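Local coordinates for protein 16S rRNA aminocarboxypropyltransferase (Vulcanisaeta distributa, PDB 5APG) that probably transfers the 3-amino-3-carboxypropyl group of S-adenosylmethionine to an N1-methylpseudouridine of ribosomal RNA, the last step in making a hypermodified pseudouridine, at residues 17-22 with 109-114; 33-38 with 67-72; 95-100 with 143-148. All blocks are in the same frame, centred on the assembly; numbering follows the deposited sequence.

Interaction 1: residues 17-22 with 109-114; sequences KNTAIK and ILSTIE. With EEM ([(3S)-3-amino-4-hydroxy-4-oxo-butyl]-[[(2S,3S,4R,5R)-5-(6-aminopurin-9-yl)-3,4-dihydroxy-oxolan-2-yl]methyl]-methyl-selanium), chain D.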
loop_
_atom_site.group_PDB
_atom_site.type_symbol
_atom_site.label_atom_id
_atom_site.label_comp_id
_atom_site.label_asym_id
_atom_site.label_seq_id
_atom_site.Cartn_x
_atom_site.Cartn_y
_atom_site.Cartn_z
ATOM N N LYS A 17 16.089 -8.263 1.236
ATOM C CA LYS A 17 15.374 -8.073 -0.023
ATOM C C LYS A 17 13.975 -7.516 0.218
ATOM O O LYS A 17 13.201 -7.315 -0.717
ATOM C CB LYS A 17 15.298 -9.390 -0.796
ATOM C CG LYS A 17 16.652 -9.918 -1.243
ATOM C CD LYS A 17 16.517 -11.186 -2.070
ATOM C CE LYS A 17 17.846 -11.569 -2.703
ATOM N NZ LYS A 17 17.768 -12.865 -3.431
ATOM N N ASN A 18 13.664 -7.266 1.483
ATOM C CA ASN A 18 12.368 -6.734 1.879
ATOM C C ASN A 18 12.363 -5.204 1.837
ATOM O O ASN A 18 13.303 -4.567 2.312
ATOM C CB ASN A 18 12.016 -7.245 3.276
ATOM C CG ASN A 18 10.755 -6.630 3.823
ATOM O OD1 ASN A 18 10.799 -5.616 4.519
ATOM N ND2 ASN A 18 9.620 -7.244 3.520
ATOM N N THR A 19 11.315 -4.608 1.268
ATOM C CA THR A 19 11.320 -3.160 1.055
ATOM C C THR A 19 10.930 -2.393 2.318
ATOM O O THR A 19 11.271 -1.219 2.460
ATOM C CB THR A 19 10.389 -2.731 -0.110
ATOM O OG1 THR A 19 9.011 -2.945 0.236
ATOM C CG2 THR A 19 10.724 -3.506 -1.383
ATOM N N ALA A 20 10.229 -3.053 3.235
ATOM C CA ALA A 20 9.845 -2.417 4.494
ATOM C C ALA A 20 11.071 -2.189 5.374
ATOM O O ALA A 20 11.198 -1.145 6.015
ATOM C CB ALA A 20 8.807 -3.253 5.229
ATOM N N ILE A 21 11.967 -3.170 5.403
ATOM C CA ILE A 21 13.216 -3.050 6.148
ATOM C C ILE A 21 14.007 -1.828 5.679
ATOM O O ILE A 21 14.590 -1.098 6.487
ATOM C CB ILE A 21 14.079 -4.324 6.003
ATOM C CG1 ILE A 21 13.441 -5.490 6.761
ATOM C CG2 ILE A 21 15.491 -4.087 6.505
ATOM C CD1 ILE A 21 13.288 -5.244 8.247
ATOM N N LYS A 22 14.001 -1.588 4.371
ATOM C CA LYS A 22 14.715 -0.446 3.809
ATOM C C LYS A 22 14.050 0.883 4.177
ATOM O O LYS A 22 14.739 1.851 4.495
ATOM C CB LYS A 22 14.825 -0.581 2.290
ATOM C CG LYS A 22 16.017 0.160 1.705
ATOM C CD LYS A 22 16.221 -0.202 0.246
ATOM C CE LYS A 22 17.468 0.448 -0.303
ATOM N NZ LYS A 22 17.705 0.110 -1.740
ATOM N N ILE A 109 -0.920 -5.764 -7.049
ATOM C CA ILE A 109 -0.013 -6.426 -6.117
ATOM C C ILE A 109 1.296 -5.646 -5.994
ATOM O O ILE A 109 2.237 -5.875 -6.750
ATOM C CB ILE A 109 0.277 -7.876 -6.556
ATOM C CG1 ILE A 109 -1.037 -8.646 -6.757
ATOM C CG2 ILE A 109 1.179 -8.575 -5.550
ATOM C CD1 ILE A 109 -1.932 -8.675 -5.531
ATOM N N LEU A 110 1.350 -4.727 -5.030
ATOM C CA LEU A 110 2.490 -3.826 -4.899
ATOM C C LEU A 110 3.447 -4.247 -3.792
ATOM O O LEU A 110 3.056 -4.939 -2.853
ATOM C CB LEU A 110 2.007 -2.396 -4.627
ATOM C CG LEU A 110 0.928 -1.849 -5.569
ATOM C CD1 LEU A 110 0.568 -0.414 -5.196
ATOM C CD2 LEU A 110 1.384 -1.933 -7.025
ATOM N N SER A 111 4.700 -3.816 -3.904
ATOM C CA SER A 111 5.639 -3.950 -2.798
ATOM C C SER A 111 5.213 -3.011 -1.679
ATOM O O SER A 111 4.438 -2.078 -1.901
ATOM C CB SER A 111 7.070 -3.635 -3.242
ATOM O OG SER A 111 7.229 -2.254 -3.544
ATOM N N THR A 112 5.706 -3.263 -0.473
ATOM C CA THR A 112 5.363 -2.421 0.662
ATOM C C THR A 112 5.776 -0.969 0.396
ATOM O O THR A 112 5.023 -0.041 0.693
ATOM C CB THR A 112 6.015 -2.943 1.956
ATOM O OG1 THR A 112 5.492 -4.244 2.252
ATOM C CG2 THR A 112 5.718 -2.008 3.132
ATOM N N ILE A 113 6.950 -0.766 -0.198
ATOM C CA ILE A 113 7.425 0.598 -0.416
ATOM C C ILE A 113 6.594 1.313 -1.488
ATOM O O ILE A 113 6.336 2.512 -1.376
ATOM C CB ILE A 113 8.944 0.639 -0.790
ATOM C CG1 ILE A 113 9.450 2.077 -0.778
ATOM C CG2 ILE A 113 9.226 -0.008 -2.150
ATOM C CD1 ILE A 113 10.976 2.208 -0.759
ATOM N N GLU A 114 6.149 0.584 -2.508
ATOM C CA GLU A 114 5.293 1.170 -3.537
ATOM C C GLU A 114 3.940 1.545 -2.945
ATOM O O GLU A 114 3.346 2.566 -3.297
ATOM C CB GLU A 114 5.099 0.203 -4.710
ATOM C CG GLU A 114 6.300 0.099 -5.654
ATOM C CD GLU A 114 6.214 -1.119 -6.557
ATOM O OE1 GLU A 114 6.118 -2.242 -6.023
ATOM O OE2 GLU A 114 6.227 -0.957 -7.796
HETATM C C2 EEM D . -3.379 -1.967 -0.024
HETATM N N3 EEM D . -2.216 -2.226 0.492
HETATM C C4 EEM D . -1.256 -2.736 -0.259
HETATM C "C1'" EEM D . 0.761 -2.931 1.241
HETATM C "C2'" EEM D . 0.103 -3.910 2.246
HETATM C "C3'" EEM D . 0.874 -5.054 2.083
HETATM C "C4'" EEM D . 2.149 -4.720 1.822
HETATM C "C5'" EEM D . 2.830 -5.580 0.823
HETATM O O EEM D . 7.875 -5.113 -0.268
HETATM C C EEM D . 8.189 -6.259 -0.099
HETATM O OXT EEM D . 9.312 -6.542 0.283
HETATM C CA EEM D . 7.183 -7.369 -0.310
HETATM N N EEM D . 7.879 -8.622 -0.233
HETATM C CB EEM D . 6.147 -7.216 0.793
HETATM C CG EEM D . 4.871 -8.002 0.571
HETATM SE SE EEM D . 3.388 -7.256 1.653
HETATM C CE EEM D . 1.837 -8.412 1.556
HETATM O "O4'" EEM D . 1.955 -3.321 1.059
HETATM O "O3'" EEM D . 0.672 -6.030 3.179
HETATM O "O2'" EEM D . 0.423 -3.311 3.507
HETATM N N9 EEM D . 0.013 -3.106 -0.034
HETATM C C8 EEM D . 0.476 -3.555 -1.184
HETATM N N7 EEM D . -0.438 -3.503 -2.126
HETATM C C5 EEM D . -1.553 -2.982 -1.585
HETATM N N1 EEM D . -3.714 -2.184 -1.278
HETATM C C6 EEM D . -2.846 -2.691 -2.103
HETATM N N6 EEM D . -3.178 -2.951 -3.447
#

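Interaction 2: residues 33-38 with 67-72; sequences DSIKAL and SLIDCS. With EEM ([(3S)-3-amino-4-hydroxy-4-oxo-butyl]-[[(2S,3S,4R,5R)-5-(6-aminopurin-9-yl)-3,4-dihydroxy-oxolan-2-yl]methyl]-methyl-selanium), chain D.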
loop_
_atom_site.group_PDB
_atom_site.type_symbol
_atom_site.label_atom_id
_atom_site.label_comp_id
_atom_site.label_asym_id
_atom_site.label_seq_id
_atom_site.Cartn_x
_atom_site.Cartn_y
_atom_site.Cartn_z
ATOM N N ASP A 33 6.277 -3.901 17.524
ATOM C CA ASP A 33 6.523 -5.291 17.897
ATOM C C ASP A 33 5.287 -6.176 17.766
ATOM O O ASP A 33 5.376 -7.397 17.894
ATOM C CB ASP A 33 7.086 -5.373 19.323
ATOM C CG ASP A 33 6.195 -4.700 20.358
ATOM O OD1 ASP A 33 4.998 -4.477 20.090
ATOM O OD2 ASP A 33 6.705 -4.399 21.457
ATOM N N SER A 34 4.139 -5.560 17.503
ATOM C CA SER A 34 2.893 -6.306 17.368
ATOM C C SER A 34 1.840 -5.497 16.619
ATOM O O SER A 34 1.973 -4.284 16.465
ATOM C CB SER A 34 2.355 -6.702 18.742
ATOM O OG SER A 34 1.913 -5.556 19.446
ATOM N N ILE A 35 0.791 -6.173 16.162
ATOM C CA ILE A 35 -0.317 -5.491 15.506
ATOM C C ILE A 35 -1.018 -4.577 16.512
ATOM O O ILE A 35 -1.477 -3.487 16.167
ATOM C CB ILE A 35 -1.316 -6.501 14.893
ATOM C CG1 ILE A 35 -0.721 -7.116 13.626
ATOM C CG2 ILE A 35 -2.637 -5.830 14.548
ATOM C CD1 ILE A 35 -1.511 -8.281 13.076
ATOM N N LYS A 36 -1.055 -5.010 17.767
ATOM C CA LYS A 36 -1.653 -4.218 18.837
ATOM C C LYS A 36 -0.901 -2.904 19.062
ATOM O O LYS A 36 -1.477 -1.925 19.542
ATOM C CB LYS A 36 -1.690 -5.025 20.138
ATOM N N ALA A 37 0.379 -2.884 18.706
ATOM C CA ALA A 37 1.216 -1.706 18.912
ATOM C C ALA A 37 1.036 -0.666 17.803
ATOM O O ALA A 37 1.461 0.481 17.949
ATOM C CB ALA A 37 2.682 -2.113 19.025
ATOM N N LEU A 38 0.427 -1.069 16.692
ATOM C CA LEU A 38 0.083 -0.121 15.636
ATOM C C LEU A 38 -0.936 0.870 16.197
ATOM O O LEU A 38 -1.762 0.502 17.027
ATOM C CB LEU A 38 -0.471 -0.842 14.403
ATOM C CG LEU A 38 0.488 -1.715 13.584
ATOM C CD1 LEU A 38 -0.293 -2.581 12.605
ATOM C CD2 LEU A 38 1.515 -0.863 12.837
ATOM N N SER A 67 -0.618 3.030 9.056
ATOM C CA SER A 67 -0.145 1.716 9.481
ATOM C C SER A 67 -0.120 0.726 8.322
ATOM O O SER A 67 -0.910 0.833 7.386
ATOM C CB SER A 67 -1.027 1.166 10.606
ATOM O OG SER A 67 -0.989 2.004 11.748
ATOM N N LEU A 68 0.797 -0.232 8.391
ATOM C CA LEU A 68 0.850 -1.326 7.427
ATOM C C LEU A 68 1.322 -2.607 8.093
ATOM O O LEU A 68 2.083 -2.578 9.061
ATOM C CB LEU A 68 1.788 -1.012 6.253
ATOM C CG LEU A 68 1.527 0.113 5.252
ATOM C CD1 LEU A 68 2.005 1.461 5.780
ATOM C CD2 LEU A 68 2.205 -0.228 3.933
ATOM N N ILE A 69 0.878 -3.733 7.554
ATOM C CA ILE A 69 1.444 -5.021 7.914
ATOM C C ILE A 69 2.308 -5.501 6.756
ATOM O O ILE A 69 1.838 -5.598 5.621
ATOM C CB ILE A 69 0.355 -6.064 8.232
ATOM C CG1 ILE A 69 -0.432 -5.651 9.480
ATOM C CG2 ILE A 69 0.983 -7.437 8.439
ATOM C CD1 ILE A 69 -1.726 -6.436 9.675
ATOM N N ASP A 70 3.579 -5.772 7.033
ATOM C CA ASP A 70 4.466 -6.325 6.020
ATOM C C ASP A 70 4.584 -7.835 6.203
ATOM O O ASP A 70 5.020 -8.314 7.249
ATOM C CB ASP A 70 5.850 -5.671 6.083
ATOM C CG ASP A 70 6.826 -6.267 5.082
ATOM O OD1 ASP A 70 6.818 -5.838 3.911
ATOM O OD2 ASP A 70 7.603 -7.162 5.462
ATOM N N CYS A 71 4.181 -8.581 5.182
ATOM C CA CYS A 71 4.226 -10.038 5.220
ATOM C C CYS A 71 4.375 -10.542 3.796
ATOM O O CYS A 71 4.428 -9.747 2.876
ATOM C CB CYS A 71 2.966 -10.603 5.873
ATOM S SG CYS A 71 1.432 -10.190 4.996
ATOM N N SER A 72 4.449 -11.851 3.598
ATOM C CA SER A 72 4.477 -12.373 2.238
ATOM C C SER A 72 3.087 -12.246 1.626
ATOM O O SER A 72 2.087 -12.256 2.344
ATOM C CB SER A 72 4.939 -13.830 2.217
ATOM O OG SER A 72 3.940 -14.675 2.759
HETATM C C2 EEM D . -3.379 -1.967 -0.024
HETATM N N3 EEM D . -2.216 -2.226 0.492
HETATM C C4 EEM D . -1.256 -2.736 -0.259
HETATM C "C1'" EEM D . 0.761 -2.931 1.241
HETATM C "C2'" EEM D . 0.103 -3.910 2.246
HETATM C "C3'" EEM D . 0.874 -5.054 2.083
HETATM C "C4'" EEM D . 2.149 -4.720 1.822
HETATM C "C5'" EEM D . 2.830 -5.580 0.823
HETATM O O EEM D . 7.875 -5.113 -0.268
HETATM C C EEM D . 8.189 -6.259 -0.099
HETATM O OXT EEM D . 9.312 -6.542 0.283
HETATM C CA EEM D . 7.183 -7.369 -0.310
HETATM N N EEM D . 7.879 -8.622 -0.233
HETATM C CB EEM D . 6.147 -7.216 0.793
HETATM C CG EEM D . 4.871 -8.002 0.571
HETATM SE SE EEM D . 3.388 -7.256 1.653
HETATM C CE EEM D . 1.837 -8.412 1.556
HETATM O "O4'" EEM D . 1.955 -3.321 1.059
HETATM O "O3'" EEM D . 0.672 -6.030 3.179
HETATM O "O2'" EEM D . 0.423 -3.311 3.507
HETATM N N9 EEM D . 0.013 -3.106 -0.034
HETATM C C8 EEM D . 0.476 -3.555 -1.184
HETATM N N7 EEM D . -0.438 -3.503 -2.126
HETATM C C5 EEM D . -1.553 -2.982 -1.585
HETATM N N1 EEM D . -3.714 -2.184 -1.278
HETATM C C6 EEM D . -2.846 -2.691 -2.103
HETATM N N6 EEM D . -3.178 -2.951 -3.447
#

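Interaction 3: residues 95-100 with 143-148; sequences LLIAAN and IIINQK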
loop_
_atom_site.group_PDB
_atom_site.type_symbol
_atom_site.label_atom_id
_atom_site.label_comp_id
_atom_site.label_asym_id
_atom_site.label_seq_id
_atom_site.Cartn_x
_atom_site.Cartn_y
_atom_site.Cartn_z
ATOM N N LEU A 95 -6.450 0.986 -7.834
ATOM C CA LEU A 95 -5.718 0.086 -8.712
ATOM C C LEU A 95 -4.512 0.752 -9.361
ATOM O O LEU A 95 -4.642 1.765 -10.054
ATOM C CB LEU A 95 -6.652 -0.463 -9.790
ATOM C CG LEU A 95 -6.021 -1.557 -10.650
ATOM C CD1 LEU A 95 -5.766 -2.805 -9.817
ATOM C CD2 LEU A 95 -6.904 -1.867 -11.834
ATOM N N LEU A 96 -3.340 0.165 -9.138
ATOM C CA LEU A 96 -2.093 0.691 -9.674
ATOM C C LEU A 96 -1.254 -0.444 -10.244
ATOM O O LEU A 96 -1.471 -1.614 -9.925
ATOM C CB LEU A 96 -1.316 1.445 -8.591
ATOM C CG LEU A 96 -1.968 2.746 -8.115
ATOM C CD1 LEU A 96 -1.468 3.140 -6.726
ATOM C CD2 LEU A 96 -1.717 3.871 -9.113
ATOM N N ILE A 97 -0.298 -0.088 -11.089
ATOM C CA ILE A 97 0.559 -1.065 -11.739
ATOM C C ILE A 97 1.911 -1.118 -11.031
ATOM O O ILE A 97 2.530 -0.082 -10.797
ATOM C CB ILE A 97 0.753 -0.715 -13.227
ATOM C CG1 ILE A 97 -0.605 -0.588 -13.930
ATOM C CG2 ILE A 97 1.621 -1.744 -13.916
ATOM C CD1 ILE A 97 -1.475 -1.822 -13.800
ATOM N N ALA A 98 2.363 -2.318 -10.684
ATOM C CA ALA A 98 3.643 -2.483 -9.994
ATOM C C ALA A 98 4.809 -2.136 -10.914
ATOM O O ALA A 98 4.765 -2.407 -12.115
ATOM C CB ALA A 98 3.790 -3.913 -9.467
ATOM N N ALA A 99 5.848 -1.536 -10.342
ATOM C CA ALA A 99 7.041 -1.175 -11.099
ATOM C C ALA A 99 8.277 -1.944 -10.635
ATOM O O ALA A 99 9.337 -1.839 -11.247
ATOM C CB ALA A 99 7.297 0.321 -10.998
ATOM N N ASN A 100 8.146 -2.701 -9.549
ATOM C CA ASN A 100 9.273 -3.471 -9.026
ATOM C C ASN A 100 9.642 -4.608 -9.987
ATOM O O ASN A 100 8.795 -5.060 -10.758
ATOM C CB ASN A 100 8.951 -4.005 -7.620
ATOM C CG ASN A 100 7.881 -5.075 -7.623
ATOM O OD1 ASN A 100 8.125 -6.209 -8.032
ATOM N ND2 ASN A 100 6.689 -4.727 -7.139
ATOM N N ILE A 143 5.666 6.010 -10.320
ATOM C CA ILE A 143 4.816 7.165 -10.571
ATOM C C ILE A 143 4.666 7.410 -12.073
ATOM O O ILE A 143 3.567 7.695 -12.547
ATOM C CB ILE A 143 5.363 8.423 -9.873
ATOM C CG1 ILE A 143 5.212 8.270 -8.358
ATOM C CG2 ILE A 143 4.630 9.674 -10.350
ATOM C CD1 ILE A 143 5.726 9.444 -7.564
ATOM N N ILE A 144 5.760 7.273 -12.817
ATOM C CA ILE A 144 5.728 7.456 -14.270
ATOM C C ILE A 144 4.685 6.566 -14.951
ATOM O O ILE A 144 3.832 7.054 -15.697
ATOM C CB ILE A 144 7.106 7.174 -14.903
ATOM C CG1 ILE A 144 8.148 8.175 -14.390
ATOM C CG2 ILE A 144 7.021 7.220 -16.432
ATOM C CD1 ILE A 144 7.892 9.603 -14.829
ATOM N N ILE A 145 4.745 5.262 -14.696
ATOM C CA ILE A 145 3.859 4.338 -15.396
ATOM C C ILE A 145 2.430 4.415 -14.857
ATOM O O ILE A 145 1.495 3.977 -15.518
ATOM C CB ILE A 145 4.369 2.881 -15.316
ATOM C CG1 ILE A 145 4.316 2.356 -13.881
ATOM C CG2 ILE A 145 5.784 2.774 -15.879
ATOM C CD1 ILE A 145 4.539 0.859 -13.787
ATOM N N ASN A 146 2.254 4.992 -13.669
ATOM C CA ASN A 146 0.915 5.158 -13.099
ATOM C C ASN A 146 0.411 6.597 -13.127
ATOM O O ASN A 146 -0.624 6.899 -12.533
ATOM C CB ASN A 146 0.885 4.659 -11.652
ATOM C CG ASN A 146 0.945 3.155 -11.557
ATOM O OD1 ASN A 146 -0.003 2.465 -11.927
ATOM N ND2 ASN A 146 2.065 2.634 -11.066
ATOM N N GLN A 147 1.138 7.472 -13.815
ATOM C CA GLN A 147 0.913 8.916 -13.720
ATOM C C GLN A 147 -0.531 9.333 -13.986
ATOM O O GLN A 147 -1.116 10.091 -13.215
ATOM C CB GLN A 147 1.841 9.653 -14.687
ATOM C CG GLN A 147 1.736 11.165 -14.603
ATOM C CD GLN A 147 2.446 11.729 -13.389
ATOM O OE1 GLN A 147 1.807 12.168 -12.431
ATOM N NE2 GLN A 147 3.777 11.731 -13.425
ATOM N N LYS A 148 -1.109 8.822 -15.066
ATOM C CA LYS A 148 -2.466 9.196 -15.449
ATOM C C LYS A 148 -3.510 8.729 -14.437
ATOM O O LYS A 148 -4.509 9.413 -14.210
ATOM C CB LYS A 148 -2.799 8.644 -16.832
ATOM C CG LYS A 148 -2.136 9.403 -17.968
ATOM C CD LYS A 148 -2.635 8.918 -19.319
ATOM C CE LYS A 148 -2.095 9.780 -20.452
ATOM N NZ LYS A 148 -2.802 9.509 -21.736
#

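Interaction 1: residues 17-22 with 109-114
The carboxylate of EEM, the selenium analogue of S-adenosylmethionine, has Asn18 ND2 off one face, 3.3 Å from OXT, and Ser111 CB off the other, 3.4 Å from O. Three donors reach the tips of its oxygens between these two. Thr19 N binds OXT at 3.0 Å, while O takes two bonds: one from Thr112 N at 2.9 Å (162° at the hydrogen), the other a very short one of 2.5 Å from the hydroxyl Thr19 OG1. At the far end of the ligand, the carbonyl Leu110 O meets C8 of the adenine level with the ring, and Leu110 CB approaches N7. Thr19 holds OG1 in the crowded position between its backbone N and carbonyl carbon (chi1 68°), so the hydroxyl that donates to the ligand also accepts from Ile113 N at 3.0 Å, along a bent bond (141°). The carboxylate thus sits where the N-termini of helices 19-25 and 112-122 meet, in the cofactor pocket of this SPOUT-fold enzyme, and the two helix ends would probably favour its negative charge. Asn18 OD1 caps the first helix at Ile21 N; Ser111 and Glu114 form a capping box on the second. A valine in place of Thr19 would remove both hydroxyl bonds and would probably loosen the carboxylate and its tie to Ile113. Beside the polar group, Thr19 CB packs on Ile113 CG2 at 3.6 Å, and Ala20 CB meets Thr112 CG2 at 3.9 Å. Thr112 OG1 and Asn18 ND2 are turned to the carboxylate of Asp70.

Interaction 2: residues 33-38 with 67-72
Residues 33-38 form a short turn, held by bonds from Ala37 N to Ser34 O and from Leu38 N to Ile35 O, which approaches strand 66-70 without a hydrogen bond across and comes nearest at Leu38 and Ser67, whose CA atoms are 6.4 Å apart. Ile35 has CG1 anti to its carbonyl carbon (chi1 -74°) and an extended chain beyond, which brings its CD1 to 3.9 Å from Ile69 CD1; the two isoleucines cross obliquely, methyl tip against methyl tip. Leu38 points toward the strand and lies over Ser67. Its CD2 touches Ser67 CB at 3.9 Å, and its CB stands the same 3.9 Å from Ser67 OG, a hydroxyl whose bond goes to Ser42 OG. The other branch, Leu38 CD1, reaches only loosely to Ile69 CG1 at 4.4 Å. Helix 73-83 adds to the packing, with Val79 and His80 against Ile69 and Phe83 against Ile35. Leu68 points the other way, and its CD2 lies 3.6 Å from EEM O2'. Near the end of the strand, the carbonyl Ile69 O takes a hydrogen bond of 2.7 Å from EEM O3' and a weak one from O2', so one oxygen serves both ribose hydroxyls. Beyond it, Cys71 O comes within 2.9 Å of EEM CG, so the chain leaving the strand passes alongside the aminocarboxypropyl chain, close to the selenium. A central strand of a parallel sheet, delivering a backbone carbonyl to the ribose at its C-terminal end, forms this part of the S-adenosylmethionine site in this SPOUT-fold enzyme.

Interaction 3: residues 95-100 with 143-148
Two nearly straight hydrogen bonds join the side-chain amide of Asn146 to the backbone of Ile97. Asn146 OD1 accepts from Ile97 N at 2.7 Å (169°), with the donor in the carbonyl plane and on a lone pair. Asn146 ND2 gives one of its hydrogens to Ile97 O at 2.8 Å (173°), and this acceptor lies in the amide plane. The two bonds fix the rotation of the amide and pair it with both polar groups of one residue, much as a neighbouring strand would. ND2 has a second partner within its own helix, Phe142 O.

Van der Waals contacts flank this pair. Leu96 CD2 lies over one face of the amide, 3.6 Å from Asn146 OD1, the side chains crossing obliquely. On the other flank Ile145, with CG1 in the crowded position (chi1 66°), pushes its CD1 toward the loop, 3.7 Å from Ile97 O. The same methyl makes apolar contacts with Ile97 CG2 at 3.9 Å and Ala99 CB at 4.0 Å, the two isoleucines crossing at about a right angle.

The irregular stretch 95-100, between strand 89-91 and helix 112-122, is thereby fastened to helix 141-153, with Leu96 also touching Ala118 of helix 112-122 and Ile97 resting on Leu164 of helix 160-165.

How the interactions relate
Interactions 1 and 2 share the ligand and meet at Asp70, whose carboxylate ties the end of strand 66-70 to both helix starts of interaction 1. Interaction 3 meets interaction 1 through Glu114, with OE2 to Ala99 N and OE1 to Asn100 ND2, and has no direct touch with interaction 2, on the opposite side of the chain's centre. All three are largely buried, interaction 1 entirely; the partly exposed residues are Ile35 in interaction 2 and Ile97 and Ile145 in interaction 3. Chemistry follows place: ligand-centred polar bonds, side-chain packing on a sheet strand, and an amide paired with loop backbone.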